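Local atomic coordinates of binding domain (Hc) of Paraclostridial Mosquitocidal Protein 1 (Paraclostridium bifermentans, PDB entry 6HOX), a protein that serves as the receptor-binding part of a botulinum-like neurotoxin that targets Anopheles mosquitoes, and contributes to host nerve cell targeting. Residues A[217-221]-A[440-444]. Residues are numbered along the deposited sequence.
Sequences QFIRL and EDEGW
Walking along 217-221, the side chain of Gln217 (t, p) curls back so that its OE1 accepts from Phe218 N at 3.2 Å. From Phe218 to Leu221 the backbone stays in the beta region (phi -110 to -151°, psi 130 to 150°), so side chains alternate: CA-to-CB of Phe218 and Arg220 points toward 440-444, whereas Ile219 and Leu221 are out of its reach, their side chains against Ile95 and Phe93 of the neighbouring strand 89-96. Phe218 and Gly443 have the nearest CA atoms, 8.2 Å apart, a gap that side chains must bridge. The p rotamer of Phe218 (chi1 69°) sets the ring edge against the turn, CZ 3.8 Å from Gly443 N; CE1 also lies 3.8 Å from Glu442 OE2. Arg64 serves both residues, by cation-pi contact with Phe218 and a salt bridge to Glu442. Arg220 (m, t, m) lays its guanidinium end-on to the Asp441 carboxylate: NH1 to OD1 is 3.0 Å and NH2 to OD2 2.9 Å, with N-H...O angles of 176° and 170°, defining a bidentate salt bridge. Asp441 OD2 additionally accepts from Asn164 and, at 2.8 Å, from Gly443 N, an Asx turn; Trp444 N to Asp441 O, 3.0 Å, closes the type I turn 441-444. Thus a C-terminal loop of the trefoil subdomain docks onto the concanavalin-like beta-sandwich, an interdomain contact of the two-part clostridial neurotoxin receptor-binding domain, HCN plus HCC.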
loop_
_atom_site.group_PDB
_atom_site.type_symbol
_atom_site.label_atom_id
_atom_site.label_comp_id
_atom_site.label_asym_id
_atom_site.label_seq_id
_atom_site.Cartn_x
_atom_site.Cartn_y
_atom_site.Cartn_z
ATOM N N GLN A 217 12.425 -10.733 -9.329
ATOM C CA GLN A 217 11.706 -10.467 -8.086
ATOM C C GLN A 217 12.590 -9.664 -7.130
ATOM O O GLN A 217 13.820 -9.864 -7.037
ATOM C CB GLN A 217 11.248 -11.766 -7.421
ATOM C CG GLN A 217 10.313 -11.576 -6.234
ATOM C CD GLN A 217 9.026 -10.858 -6.561
ATOM O OE1 GLN A 217 9.026 -9.734 -7.070
ATOM N NE2 GLN A 217 7.912 -11.463 -6.189
ATOM N N PHE A 218 11.943 -8.730 -6.433
ATOM C CA PHE A 218 12.561 -7.926 -5.403
ATOM C C PHE A 218 11.477 -7.553 -4.395
ATOM O O PHE A 218 10.301 -7.422 -4.742
ATOM C CB PHE A 218 13.244 -6.692 -6.002
ATOM C CG PHE A 218 12.306 -5.645 -6.576
ATOM C CD1 PHE A 218 11.769 -5.783 -7.845
ATOM C CD2 PHE A 218 11.956 -4.522 -5.839
ATOM C CE1 PHE A 218 10.911 -4.820 -8.364
ATOM C CE2 PHE A 218 11.118 -3.546 -6.363
ATOM C CZ PHE A 218 10.584 -3.706 -7.623
ATOM N N ILE A 219 11.873 -7.377 -3.141
ATOM C CA ILE A 219 10.916 -7.076 -2.096
ATOM C C ILE A 219 11.413 -5.856 -1.334
ATOM O O ILE A 219 12.604 -5.703 -1.131
ATOM C CB ILE A 219 10.745 -8.288 -1.160
ATOM C CG1 ILE A 219 10.314 -9.544 -1.921
ATOM C CG2 ILE A 219 9.804 -7.961 -0.017
ATOM C CD1 ILE A 219 8.918 -9.489 -2.461
ATOM N N ARG A 220 10.483 -5.008 -0.903
ATOM C CA ARG A 220 10.799 -3.930 0.010
ATOM C C ARG A 220 10.173 -4.268 1.362
ATOM O O ARG A 220 9.011 -4.706 1.437
ATOM C CB ARG A 220 10.379 -2.593 -0.610
ATOM C CG ARG A 220 11.271 -2.204 -1.778
ATOM C CD ARG A 220 10.679 -1.180 -2.720
ATOM N NE ARG A 220 9.647 -1.735 -3.564
ATOM C CZ ARG A 220 9.050 -1.075 -4.553
ATOM N NH1 ARG A 220 9.424 0.167 -4.833
ATOM N NH2 ARG A 220 8.101 -1.666 -5.264
ATOM N N LEU A 221 10.965 -4.074 2.419
ATOM C CA LEU A 221 10.664 -4.580 3.763
ATOM C C LEU A 221 11.053 -3.514 4.794
ATOM O O LEU A 221 12.162 -2.975 4.739
ATOM C CB LEU A 221 11.451 -5.884 3.939
ATOM C CG LEU A 221 11.105 -6.764 5.140
ATOM C CD1 LEU A 221 9.722 -7.401 4.989
ATOM C CD2 LEU A 221 12.176 -7.833 5.325
ATOM N N GLU A 440 4.490 5.973 -11.394
ATOM C CA GLU A 440 5.126 4.788 -11.957
ATOM C C GLU A 440 6.126 4.220 -10.940
ATOM O O GLU A 440 6.850 4.959 -10.292
ATOM C CB GLU A 440 5.796 5.164 -13.281
ATOM C CG GLU A 440 6.394 3.987 -14.025
ATOM C CD GLU A 440 6.437 4.127 -15.543
ATOM O OE1 GLU A 440 6.045 5.213 -16.058
ATOM O OE2 GLU A 440 6.853 3.143 -16.212
ATOM N N ASP A 441 6.147 2.895 -10.809
ATOM C CA ASP A 441 7.047 2.183 -9.910
ATOM C C ASP A 441 7.482 0.885 -10.598
ATOM O O ASP A 441 6.712 0.219 -11.270
ATOM C CB ASP A 441 6.373 1.883 -8.556
ATOM C CG ASP A 441 7.261 1.135 -7.571
ATOM O OD1 ASP A 441 8.137 1.779 -6.980
ATOM O OD2 ASP A 441 7.084 -0.088 -7.416
ATOM N N GLU A 442 8.735 0.518 -10.386
ATOM C CA GLU A 442 9.335 -0.681 -10.963
ATOM C C GLU A 442 8.518 -1.928 -10.604
ATOM O O GLU A 442 8.514 -2.918 -11.338
ATOM C CB GLU A 442 10.774 -0.771 -10.445
ATOM C CG GLU A 442 11.549 -1.940 -11.004
ATOM C CD GLU A 442 12.942 -2.098 -10.425
ATOM O OE1 GLU A 442 13.438 -1.150 -9.766
ATOM O OE2 GLU A 442 13.514 -3.178 -10.614
ATOM N N GLY A 443 7.827 -1.906 -9.459
ATOM C CA GLY A 443 7.068 -3.073 -8.986
ATOM C C GLY A 443 5.683 -3.215 -9.606
ATOM O O GLY A 443 4.923 -4.086 -9.226
ATOM N N TRP A 444 5.330 -2.332 -10.530
ATOM C CA TRP A 444 4.098 -2.446 -11.296
ATOM C C TRP A 444 4.399 -2.168 -12.772
ATOM O O TRP A 444 4.621 -1.018 -13.157
ATOM C CB TRP A 444 3.035 -1.498 -10.742
ATOM C CG TRP A 444 1.740 -1.596 -11.479
ATOM C CD1 TRP A 444 1.501 -1.215 -12.768
ATOM C CD2 TRP A 444 0.498 -2.106 -10.970
ATOM N NE1 TRP A 444 0.206 -1.478 -13.101
ATOM C CE2 TRP A 444 -0.442 -2.013 -12.016
ATOM C CE3 TRP A 444 0.088 -2.639 -9.746
ATOM C CZ2 TRP A 444 -1.772 -2.394 -11.859
ATOM C CZ3 TRP A 444 -1.227 -3.026 -9.588
ATOM C CH2 TRP A 444 -2.148 -2.895 -10.630
#